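Local coordinates for protein putative thiol-disulfide oxidoreductase (Bacteroides vulgatus, PDB 4GRF) that probably exchanges thiols and disulfides through a thioredoxin-type CxxC centre in this C-terminal thioredoxin domain, perhaps in cytochrome c-type biogenesis, at residues V8-I12 with V101-Y105; F36-G40 with G67-D71; E47-L51 with R128-L132; F58-F63 with E137-N141. One frame throughout, in Å; residues are numbered along the deposited sequence. Where two conformers were deposited one is given.

Interaction 1 of 4, residues V8-I12 with V101-Y105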
loop_
_atom_site.group_PDB
_atom_site.type_symbol
_atom_site.label_atom_id
_atom_site.label_comp_id
_atom_site.label_asym_id
_atom_site.label_seq_id
_atom_site.Cartn_x
_atom_site.Cartn_y
_atom_site.Cartn_z
ATOM N N VAL A 8 0.810 16.006 0.738
ATOM C CA VAL A 8 1.396 15.356 -0.429
ATOM C C VAL A 8 2.101 14.085 0.042
ATOM O O VAL A 8 2.937 14.125 0.956
ATOM C CB VAL A 8 2.411 16.281 -1.119
ATOM C CG1 VAL A 8 3.123 15.583 -2.272
ATOM C CG2 VAL A 8 1.712 17.553 -1.591
ATOM N N ALA A 9 1.763 12.953 -0.568
ATOM C CA ALA A 9 2.390 11.703 -0.181
ATOM C C ALA A 9 3.875 11.713 -0.565
ATOM O O ALA A 9 4.227 11.900 -1.736
ATOM C CB ALA A 9 1.679 10.537 -0.837
ATOM N N PRO A 10 4.754 11.514 0.418
ATOM C CA PRO A 10 6.181 11.429 0.125
ATOM C C PRO A 10 6.579 10.290 -0.811
ATOM O O PRO A 10 5.864 9.278 -0.957
ATOM C CB PRO A 10 6.811 11.247 1.504
ATOM C CG PRO A 10 5.846 11.852 2.438
ATOM C CD PRO A 10 4.500 11.528 1.867
ATOM N N ALA A 11 7.716 10.477 -1.465
ATOM C CA ALA A 11 8.204 9.492 -2.409
ATOM C C ALA A 11 8.422 8.120 -1.747
ATOM O O ALA A 11 8.820 8.010 -0.590
ATOM C CB ALA A 11 9.482 9.991 -3.070
ATOM N N ILE A 12 8.146 7.071 -2.522
ATOM C CA ILE A 12 8.416 5.697 -2.132
ATOM C C ILE A 12 8.911 4.950 -3.372
ATOM O O ILE A 12 8.300 5.060 -4.451
ATOM C CB ILE A 12 7.149 4.946 -1.643
ATOM C CG1 ILE A 12 6.395 5.687 -0.536
ATOM C CG2 ILE A 12 7.511 3.546 -1.141
ATOM C CD1 ILE A 12 5.055 5.046 -0.230
ATOM N N VAL A 101 11.469 6.122 4.784
ATOM C CA VAL A 101 10.075 6.035 4.370
ATOM C C VAL A 101 9.147 6.117 5.573
ATOM O O VAL A 101 8.182 6.890 5.569
ATOM C CB VAL A 101 9.815 4.750 3.539
ATOM C CG1 VAL A 101 8.328 4.557 3.306
ATOM C CG2 VAL A 101 10.546 4.854 2.211
ATOM N N LEU A 102 9.397 5.301 6.600
ATOM C CA LEU A 102 8.574 5.337 7.793
ATOM C C LEU A 102 8.558 6.706 8.444
ATOM O O LEU A 102 7.514 7.163 8.893
ATOM C CB LEU A 102 9.024 4.305 8.808
ATOM C CG LEU A 102 8.883 2.866 8.304
ATOM C CD1 LEU A 102 9.358 1.902 9.368
ATOM C CD2 LEU A 102 7.442 2.557 7.910
ATOM N N GLU A 103 9.712 7.355 8.524
ATOM C CA GLU A 103 9.750 8.679 9.119
ATOM C C GLU A 103 8.970 9.674 8.266
ATOM O O GLU A 103 8.197 10.465 8.788
ATOM C CB GLU A 103 11.185 9.135 9.312
ATOM C CG GLU A 103 11.893 8.389 10.429
ATOM C CD GLU A 103 13.330 8.836 10.595
ATOM O OE1 GLU A 103 13.740 9.771 9.872
ATOM O OE2 GLU A 103 14.043 8.251 11.440
ATOM N N SER A 104 9.137 9.603 6.950
ATOM C CA SER A 104 8.485 10.557 6.058
ATOM C C SER A 104 6.954 10.465 6.119
ATOM O O SER A 104 6.275 11.460 5.920
ATOM C CB SER A 104 8.994 10.392 4.617
ATOM O OG SER A 104 8.410 9.282 3.966
ATOM N N TYR A 105 6.418 9.263 6.383
ATOM C CA TYR A 105 4.976 9.068 6.527
ATOM C C TYR A 105 4.535 9.091 7.981
ATOM O O TYR A 105 3.351 8.926 8.276
ATOM C CB TYR A 105 4.539 7.748 5.864
ATOM C CG TYR A 105 4.371 7.867 4.363
ATOM C CD1 TYR A 105 5.463 7.744 3.507
ATOM C CD2 TYR A 105 3.114 8.118 3.801
ATOM C CE1 TYR A 105 5.307 7.844 2.133
ATOM C CE2 TYR A 105 2.936 8.217 2.437
ATOM C CZ TYR A 105 4.023 8.100 1.599
ATOM O OH TYR A 105 3.835 8.212 0.260
HETATM O O HOH W 1 9.913 9.242 1.544
#
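Pro10 and Ser104 approach to 6.4 Å between CA atoms, where the irregular 8-12 segment passes the end of helix 95-104. Tyr105, next in sequence to Ser104, carries most of the contact. Tyr105 OH donates to Pro10 O at 2.6 Å. The bond lies in the carbonyl plane and uses a lone pair, with a C=O...O angle of 137°. Pro10 CD makes a CH-pi contact over one face of the Tyr105 ring, 3.7 Å from the centroid. The side chains of Ile12 and Tyr105 cross at about a right angle. CG1 of Ile12 lies beside the backbone N (chi1 -53°), which brings it to 3.6 Å from Tyr105 CE1. The methyl of Ala9 meets the hydroxyl oxygen, CB to Tyr105 OH being 3.4 Å. Ser104 OG touches Pro10 CB and donates back to Val101 O at 2.9 Å, an acceptor it shares with Tyr105 N. Water 1 donates to both Ala11 O and Ser104 OG, bridging the segments. Phe36 of strand 31-37 meets the Tyr105 ring. The contact closes the N-terminal segment over one side of a thioredoxin-fold sheet, next to Cys106, the residue that binds glutathione covalently.

Interaction 2 of 4, residues F36-G40 with G67-D71; sequences FWFAG and GVSTD
Phe36 pairs with Val68, and Trp37 with Ser69, in two parallel strands. Trp37 N donates to Val68 O at 3.0 Å. Trp37 O then accepts from Thr70 N at 3.1 Å. Ser69 CA adds a CA-H...O contact to Trp37 O. Asp71 OD2 receives Ala39 N at 2.9 Å on the syn side, 19° out of the carboxylate plane. Ser69 OG donates to the same Asp71 OD2 from the anti side, at 2.7 Å. Asp71 N returns a bond to Ser69 OG at 2.9 Å, which makes an ST turn. A chi1 of 174° swings OG of Ser69 away from its own N, to where it can serve both of these bonds. Asp71 OD1 accepts from water 2, which in turn accepts from Gly40 N. The bond from Ala39 N to Asp71 OD1 is weak. The side chains alternate across the sheet. Phe36 CD2 lies 4.0 Å from Val68 CG1 on one face. On the other, Ser69 CB covers a face of the Trp37 indole at 4.2 Å from the five-membered ring centroid. Two donors and a water share the carboxylate, so its charge is probably well stabilised, and it holds the loop that leads into the Cys41-Cys44 disulfide.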
loop_
_atom_site.group_PDB
_atom_site.type_symbol
_atom_site.label_atom_id
_atom_site.label_comp_id
_atom_site.label_asym_id
_atom_site.label_seq_id
_atom_site.Cartn_x
_atom_site.Cartn_y
_atom_site.Cartn_z
ATOM N N PHE A 36 1.245 -0.246 3.871
ATOM C CA PHE A 36 2.519 -0.508 4.519
ATOM C C PHE A 36 2.359 -1.692 5.479
ATOM O O PHE A 36 1.488 -1.701 6.357
ATOM C CB PHE A 36 2.999 0.695 5.327
ATOM C CG PHE A 36 3.246 1.959 4.524
ATOM C CD1 PHE A 36 2.219 2.843 4.266
ATOM C CD2 PHE A 36 4.517 2.284 4.085
ATOM C CE1 PHE A 36 2.458 4.021 3.555
ATOM C CE2 PHE A 36 4.756 3.457 3.391
ATOM C CZ PHE A 36 3.724 4.308 3.116
ATOM N N TRP A 37 3.223 -2.684 5.315
ATOM C CA TRP A 37 3.052 -3.960 6.009
ATOM C C TRP A 37 4.359 -4.733 6.100
ATOM O O TRP A 37 5.388 -4.323 5.577
ATOM C CB TRP A 37 1.994 -4.806 5.287
ATOM C CG TRP A 37 2.474 -5.356 3.979
ATOM C CD1 TRP A 37 2.726 -4.652 2.835
ATOM C CD2 TRP A 37 2.764 -6.715 3.677
ATOM N NE1 TRP A 37 3.152 -5.480 1.848
ATOM C CE2 TRP A 37 3.208 -6.758 2.341
ATOM C CE3 TRP A 37 2.732 -7.899 4.415
ATOM C CZ2 TRP A 37 3.585 -7.931 1.718
ATOM C CZ3 TRP A 37 3.113 -9.062 3.794
ATOM C CH2 TRP A 37 3.532 -9.073 2.452
ATOM N N PHE A 38 4.312 -5.871 6.790
ATOM C CA PHE A 38 5.393 -6.829 6.717
ATOM C C PHE A 38 4.783 -8.167 7.112
ATOM O O PHE A 38 3.703 -8.214 7.680
ATOM C CB PHE A 38 6.565 -6.464 7.651
ATOM C CG PHE A 38 6.140 -6.116 9.037
ATOM C CD1 PHE A 38 5.744 -4.817 9.343
ATOM C CD2 PHE A 38 6.119 -7.067 10.041
ATOM C CE1 PHE A 38 5.338 -4.484 10.627
ATOM C CE2 PHE A 38 5.721 -6.735 11.331
ATOM C CZ PHE A 38 5.326 -5.440 11.619
ATOM N N ALA A 39 5.474 -9.245 6.776
ATOM C CA ALA A 39 4.943 -10.592 6.927
ATOM C C ALA A 39 4.504 -10.917 8.361
ATOM O O ALA A 39 3.509 -11.633 8.554
ATOM C CB ALA A 39 5.986 -11.597 6.449
ATOM N N GLY A 40 5.226 -10.392 9.349
ATOM C CA GLY A 40 4.935 -10.678 10.759
ATOM C C GLY A 40 3.857 -9.807 11.389
ATOM O O GLY A 40 3.678 -9.799 12.615
ATOM N N GLY A 67 1.524 -2.127 -2.450
ATOM C CA GLY A 67 1.940 -2.676 -1.172
ATOM C C GLY A 67 3.416 -2.437 -0.937
ATOM O O GLY A 67 4.248 -2.654 -1.838
ATOM N N VAL A 68 3.731 -1.968 0.273
ATOM C CA VAL A 68 5.073 -1.559 0.644
ATOM C C VAL A 68 5.504 -2.296 1.887
ATOM O O VAL A 68 4.974 -2.046 2.967
ATOM C CB VAL A 68 5.136 -0.041 0.887
ATOM C CG1 VAL A 68 6.554 0.389 1.229
ATOM C CG2 VAL A 68 4.607 0.708 -0.318
ATOM N N SER A 69 6.432 -3.250 1.729
ATOM C CA SER A 69 6.896 -4.043 2.873
ATOM C C SER A 69 8.216 -3.578 3.428
ATOM O O SER A 69 9.120 -3.175 2.686
ATOM C CB SER A 69 7.013 -5.527 2.514
ATOM O OG SER A 69 7.594 -6.273 3.576
ATOM N N THR A 70 8.304 -3.665 4.749
ATOM C CA THR A 70 9.509 -3.386 5.496
ATOM C C THR A 70 10.216 -4.676 5.939
ATOM O O THR A 70 11.104 -4.645 6.774
ATOM C CB THR A 70 9.189 -2.568 6.754
ATOM O OG1 THR A 70 8.320 -3.310 7.607
ATOM C CG2 THR A 70 8.537 -1.243 6.404
ATOM N N ASP A 71 9.842 -5.798 5.368
ATOM C CA ASP A 71 10.439 -7.079 5.754
ATOM C C ASP A 71 11.970 -7.069 5.659
ATOM O O ASP A 71 12.539 -6.653 4.647
ATOM C CB ASP A 71 9.894 -8.194 4.864
ATOM C CG ASP A 71 8.639 -8.815 5.428
ATOM O OD1 ASP A 71 8.744 -9.458 6.487
ATOM O OD2 ASP A 71 7.577 -8.668 4.802
HETATM O O HOH W 2 8.013 -9.895 8.980
#

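Interaction 3 of 4, residues E47-L51 with R128-L132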
loop_
_atom_site.group_PDB
_atom_site.type_symbol
_atom_site.label_atom_id
_atom_site.label_comp_id
_atom_site.label_asym_id
_atom_site.label_seq_id
_atom_site.Cartn_x
_atom_site.Cartn_y
_atom_site.Cartn_z
ATOM N N GLU A 47 -6.159 -8.153 6.471
ATOM C CA GLU A 47 -6.864 -7.199 5.629
ATOM C C GLU A 47 -6.945 -7.680 4.159
ATOM O O GLU A 47 -7.656 -7.099 3.334
ATOM C CB GLU A 47 -6.157 -5.833 5.666
ATOM C CG GLU A 47 -6.233 -5.103 6.995
ATOM C CD GLU A 47 -7.653 -4.826 7.432
ATOM O OE1 GLU A 47 -8.484 -4.484 6.564
ATOM O OE2 GLU A 47 -7.929 -4.933 8.639
ATOM N N THR A 48 -6.198 -8.725 3.846
ATOM C CA THR A 48 -6.062 -9.237 2.477
ATOM C C THR A 48 -7.404 -9.400 1.723
ATOM O O THR A 48 -7.547 -8.896 0.613
ATOM C CB THR A 48 -5.239 -10.539 2.463
ATOM O OG1 THR A 48 -3.903 -10.236 2.862
ATOM C CG2 THR A 48 -5.185 -11.127 1.053
ATOM N N PRO A 49 -8.366 -10.132 2.300
ATOM C CA PRO A 49 -9.649 -10.318 1.596
ATOM C C PRO A 49 -10.342 -8.989 1.274
ATOM O O PRO A 49 -10.885 -8.835 0.179
ATOM C CB PRO A 49 -10.513 -11.113 2.587
ATOM C CG PRO A 49 -9.601 -11.572 3.669
ATOM C CD PRO A 49 -8.357 -10.732 3.646
ATOM N N TYR A 50 -10.306 -8.038 2.199
ATOM C CA TYR A 50 -10.855 -6.707 1.927
ATOM C C TYR A 50 -10.104 -5.976 0.831
ATOM O O TYR A 50 -10.720 -5.323 -0.003
ATOM C CB TYR A 50 -10.874 -5.840 3.177
ATOM C CG TYR A 50 -11.616 -6.486 4.307
ATOM C CD1 TYR A 50 -12.992 -6.382 4.402
ATOM C CD2 TYR A 50 -10.936 -7.207 5.266
ATOM C CE1 TYR A 50 -13.674 -6.986 5.441
ATOM C CE2 TYR A 50 -11.601 -7.809 6.309
ATOM C CZ TYR A 50 -12.964 -7.699 6.392
ATOM O OH TYR A 50 -13.615 -8.310 7.442
ATOM N N LEU A 51 -8.775 -6.032 0.870
ATOM C CA LEU A 51 -7.961 -5.458 -0.193
ATOM C C LEU A 51 -8.216 -6.101 -1.553
ATOM O O LEU A 51 -8.328 -5.417 -2.566
ATOM C CB LEU A 51 -6.480 -5.563 0.157
ATOM C CG LEU A 51 -6.079 -4.745 1.368
ATOM C CD1 LEU A 51 -4.756 -5.255 1.944
ATOM C CD2 LEU A 51 -5.928 -3.277 0.966
ATOM N N ARG A 128 -9.647 0.229 7.144
ATOM C CA ARG A 128 -9.692 -1.185 7.550
ATOM C C ARG A 128 -11.012 -1.785 7.130
ATOM O O ARG A 128 -12.017 -1.089 7.047
ATOM C CB ARG A 128 -9.610 -1.309 9.061
ATOM C CG ARG A 128 -8.445 -0.584 9.668
ATOM C CD ARG A 128 -7.151 -1.356 9.504
ATOM N NE ARG A 128 -6.147 -0.702 10.332
ATOM C CZ ARG A 128 -5.434 0.349 9.942
ATOM N NH1 ARG A 128 -5.557 0.834 8.705
ATOM N NH2 ARG A 128 -4.572 0.898 10.782
ATOM N N GLY A 129 -11.006 -3.091 6.882
ATOM C CA GLY A 129 -12.242 -3.841 6.675
ATOM C C GLY A 129 -13.141 -3.252 5.617
ATOM O O GLY A 129 -12.677 -2.798 4.574
ATOM N N ASP A 130 -14.438 -3.258 5.895
ATOM C CA ASP A 130 -15.426 -2.831 4.916
ATOM C C ASP A 130 -15.273 -1.348 4.622
ATOM O O ASP A 130 -15.700 -0.868 3.569
ATOM C CB ASP A 130 -16.847 -3.116 5.413
ATOM C CG ASP A 130 -17.143 -4.606 5.521
ATOM O OD1 ASP A 130 -16.792 -5.361 4.586
ATOM O OD2 ASP A 130 -17.732 -5.014 6.543
ATOM N N ASP A 131 -14.667 -0.624 5.558
ATOM C CA ASP A 131 -14.536 0.811 5.419
ATOM C C ASP A 131 -13.538 1.121 4.321
ATOM O O ASP A 131 -13.605 2.147 3.648
ATOM C CB ASP A 131 -14.081 1.437 6.730
ATOM C CG ASP A 131 -14.189 2.933 6.708
ATOM O OD1 ASP A 131 -15.267 3.423 6.309
ATOM O OD2 ASP A 131 -13.203 3.613 7.065
ATOM N N LEU A 132 -12.614 0.201 4.133
ATOM C CA LEU A 132 -11.649 0.295 3.066
ATOM C C LEU A 132 -12.338 0.277 1.677
ATOM O O LEU A 132 -12.173 1.199 0.849
ATOM C CB LEU A 132 -10.684 -0.852 3.286
ATOM C CG LEU A 132 -9.387 -0.880 2.551
ATOM C CD1 LEU A 132 -8.393 -1.667 3.379
ATOM C CD2 LEU A 132 -9.681 -1.516 1.206
#
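Glu47, at the N-terminal end of helix 48-58, reaches toward the N-terminal end of helix 129-140. The bond from CA to CB of Glu47 points toward residues 128-132. The chain then bends at CG, with chi2 -59°, and this turns the carboxylate to the backbone of Arg128 and Gly129. Glu47 CD lies 3.8 Å from Gly129 N. Glu47 OE1 accepts from Gly129 N at 2.9 Å, with a nearly straight N-H...O angle of 174°. The donor comes in on the syn side, 15° out of the carboxylate plane. OE1 also meets Arg128 CA. The other oxygen, Glu47 OE2, touches Arg128 CD at 3.8 Å, but the guanidinium runs on past it and makes no salt bridge here. With an alanine here, Gly129 N would probably lose its acceptor and a gap would open beside Arg128. Next to this bond, Tyr50 lays its ring against the glycine. Gly129 CA stands over the centre of one face, 3.5 Å from the Tyr50 ring centroid, and Asp130 OD1 lies at the ring edge near CE1. Deeper in, Leu51 CD2 packs on Leu132 CD1 at 3.8 Å, and the two leucines cross at about a right angle. Both also rest on Leu33 of strand 31-37. The buried carboxylate meets an N-H at the N-terminal end of helix 129-140, so the helix dipole would be expected to help stabilise its negative charge.

Interaction 4 of 4, residues F58-F63 with E137-N141; sequences FKDKGF and EKFVN
Phe58 turns its ring to Glu137, Val140 and Asn141 at the C-terminal end of the modelled chain. The far atom of the ring, Phe58 CZ, lies 3.5 Å from both CA and CB of Glu137. Further round, Phe58 CD1 is 4.0 Å from Val140 CG1. Asn141 ND2 comes to the ring edge, 3.7 Å from Phe58 CE1, and the amide plane stands 75° from the ring. The bond from CA to CB of Val140 points toward residues 58-63. Its chi1 of 173° sends Val140 CG1 to Lys61, 3.9 Å from Lys61 CB and also touching Lys61 O. The same torsion places Val140 CG2 at 4.2 Å from Phe63 CB. Lys61 NZ may make a weak bond to Asn141 OD1, doubtful because Lys61 has two conformers.

Behind these groups lie the turn and the helix backbone. A type I turn runs from Phe58 to Lys61 and is closed by Lys61 N to Phe58 O at 2.8 Å. Gly62 follows with a positive phi of 93°. At its backbone angles a CB would be jammed against the carbonyl O of Lys61. On the other side, Asn141 N bonds to Glu137 O. Tyr133 meets the Phe58 ring, and Val136 packs on both Phe58 and Phe63. Replacing Phe58 by a serine is likely to open a gap against Glu137 and Val140 and to deprive Asn141 ND2 of the ring edge. The contact joins the C-terminal helix of the thioredoxin fold to the turn of a beta-alpha-beta unit, where helix 48-58 returns to parallel strand 63-69.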
loop_
_atom_site.group_PDB
_atom_site.type_symbol
_atom_site.label_atom_id
_atom_site.label_comp_id
_atom_site.label_asym_id
_atom_site.label_seq_id
_atom_site.Cartn_x
_atom_site.Cartn_y
_atom_site.Cartn_z
ATOM N N PHE A 58 -12.540 -2.190 -8.405
ATOM C CA PHE A 58 -12.127 -0.876 -8.945
ATOM C C PHE A 58 -10.879 -0.806 -9.856
ATOM O O PHE A 58 -10.566 0.265 -10.427
ATOM C CB PHE A 58 -11.964 0.077 -7.755
ATOM C CG PHE A 58 -13.208 0.220 -6.957
ATOM C CD1 PHE A 58 -14.328 0.826 -7.513
ATOM C CD2 PHE A 58 -13.325 -0.347 -5.708
ATOM C CE1 PHE A 58 -15.503 0.922 -6.805
ATOM C CE2 PHE A 58 -14.509 -0.248 -4.994
ATOM C CZ PHE A 58 -15.597 0.384 -5.546
ATOM N N LYS A 59 -10.164 -1.918 -10.005
ATOM C CA LYS A 59 -8.926 -1.960 -10.786
ATOM C C LYS A 59 -9.089 -1.514 -12.246
ATOM O O LYS A 59 -8.121 -1.154 -12.885
ATOM C CB LYS A 59 -8.296 -3.363 -10.779
ATOM C CG LYS A 59 -9.189 -4.451 -11.346
ATOM C CD LYS A 59 -8.630 -5.862 -11.156
ATOM C CE LYS A 59 -9.618 -6.895 -11.694
ATOM N NZ LYS A 59 -9.275 -8.305 -11.347
ATOM N N ASP A 60 -10.300 -1.566 -12.778
ATOM C CA ASP A 60 -10.495 -1.165 -14.166
ATOM C C ASP A 60 -10.900 0.307 -14.272
ATOM O O ASP A 60 -11.071 0.822 -15.377
ATOM C CB ASP A 60 -11.539 -2.057 -14.845
ATOM C CG ASP A 60 -11.113 -3.525 -14.902
ATOM O OD1 ASP A 60 -9.915 -3.789 -15.129
ATOM O OD2 ASP A 60 -11.980 -4.409 -14.723
ATOM N N LYS A 61 -11.030 0.986 -13.133
ATOM C CA LYS A 61 -11.588 2.338 -13.116
ATOM C C LYS A 61 -10.654 3.447 -12.633
ATOM O O LYS A 61 -11.125 4.508 -12.228
ATOM C CB LYS A 61 -12.847 2.358 -12.262
ATOM C CG LYS A 61 -13.862 1.288 -12.606
ATOM C CD LYS A 61 -15.003 1.328 -11.609
ATOM C CE LYS A 61 -16.163 0.442 -12.031
ATOM N NZ LYS A 61 -17.408 0.848 -11.329
ATOM N N GLY A 62 -9.348 3.218 -12.703
ATOM C CA GLY A 62 -8.379 4.233 -12.311
ATOM C C GLY A 62 -7.976 4.069 -10.853
ATOM O O GLY A 62 -7.898 5.051 -10.107
ATOM N N PHE A 63 -7.778 2.813 -10.459
ATOM C CA PHE A 63 -7.420 2.465 -9.087
ATOM C C PHE A 63 -6.427 1.321 -9.061
ATOM O O PHE A 63 -6.529 0.360 -9.828
ATOM C CB PHE A 63 -8.653 2.035 -8.316
ATOM C CG PHE A 63 -8.356 1.502 -6.933
ATOM C CD1 PHE A 63 -8.036 2.360 -5.916
ATOM C CD2 PHE A 63 -8.386 0.131 -6.666
ATOM C CE1 PHE A 63 -7.773 1.883 -4.653
ATOM C CE2 PHE A 63 -8.113 -0.354 -5.413
ATOM C CZ PHE A 63 -7.804 0.514 -4.392
ATOM N N GLU A 137 -14.687 3.205 -2.921
ATOM C CA GLU A 137 -15.864 3.367 -3.779
ATOM C C GLU A 137 -16.266 4.842 -3.876
ATOM O O GLU A 137 -16.526 5.369 -4.972
ATOM C CB GLU A 137 -17.018 2.559 -3.203
ATOM C CG GLU A 137 -18.273 2.572 -4.053
ATOM C CD GLU A 137 -19.357 1.699 -3.450
ATOM O OE1 GLU A 137 -19.366 1.533 -2.214
ATOM O OE2 GLU A 137 -20.186 1.177 -4.208
ATOM N N LYS A 138 -16.302 5.488 -2.720
ATOM C CA LYS A 138 -16.640 6.904 -2.609
ATOM C C LYS A 138 -15.777 7.811 -3.480
ATOM O O LYS A 138 -16.280 8.721 -4.136
ATOM C CB LYS A 138 -16.550 7.323 -1.140
ATOM C CG LYS A 138 -16.595 8.816 -0.865
ATOM C CD LYS A 138 -16.319 9.080 0.614
ATOM C CE LYS A 138 -16.528 10.540 1.001
ATOM N NZ LYS A 138 -15.568 11.466 0.338
ATOM N N PHE A 139 -14.477 7.555 -3.513
ATOM C CA PHE A 139 -13.564 8.411 -4.252
ATOM C C PHE A 139 -13.495 8.018 -5.723
ATOM O O PHE A 139 -13.427 8.863 -6.599
ATOM C CB PHE A 139 -12.162 8.372 -3.624
ATOM C CG PHE A 139 -12.019 9.243 -2.421
ATOM C CD1 PHE A 139 -11.711 10.589 -2.568
ATOM C CD2 PHE A 139 -12.164 8.729 -1.154
ATOM C CE1 PHE A 139 -11.580 11.406 -1.461
ATOM C CE2 PHE A 139 -12.033 9.542 -0.039
ATOM C CZ PHE A 139 -11.727 10.881 -0.195
ATOM N N VAL A 140 -13.497 6.724 -6.006
ATOM C CA VAL A 140 -13.346 6.272 -7.381
ATOM C C VAL A 140 -14.662 6.416 -8.152
ATOM O O VAL A 140 -14.652 6.865 -9.287
ATOM C CB VAL A 140 -12.793 4.827 -7.440
ATOM C CG1 VAL A 140 -12.798 4.274 -8.859
ATOM C CG2 VAL A 140 -11.384 4.816 -6.865
ATOM N N ASN A 141 -15.788 6.047 -7.536
ATOM C CA ASN A 141 -17.101 6.207 -8.176
ATOM C C ASN A 141 -17.727 7.520 -7.749
ATOM O O ASN A 141 -18.114 7.667 -6.599
ATOM C CB ASN A 141 -18.057 5.069 -7.802
ATOM C CG ASN A 141 -17.877 3.837 -8.672
ATOM O OD1 ASN A 141 -17.267 3.896 -9.737
ATOM N ND2 ASN A 141 -18.424 2.711 -8.222
#

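From the N terminus, residues 8-12 meet 101-105 to close interaction 1, the longest of the four loops. Interaction 2 nests inside it, joining neighbouring parallel strands 31-37 and 63-69. The two touch: Phe36 packs on Ile12 and Val101, and Val68 meets Ile12. Interactions 3 and 4 begin within the loop of interaction 1 but close beyond it, so both cross it. They also cross interaction 2 and each other. Both use helix 129-140, which interaction 3 ties by its start and interaction 4 by its end to helix 48-58 and the turn after it. Interactions 1 and 3 lie on opposite sides of the chain's centre.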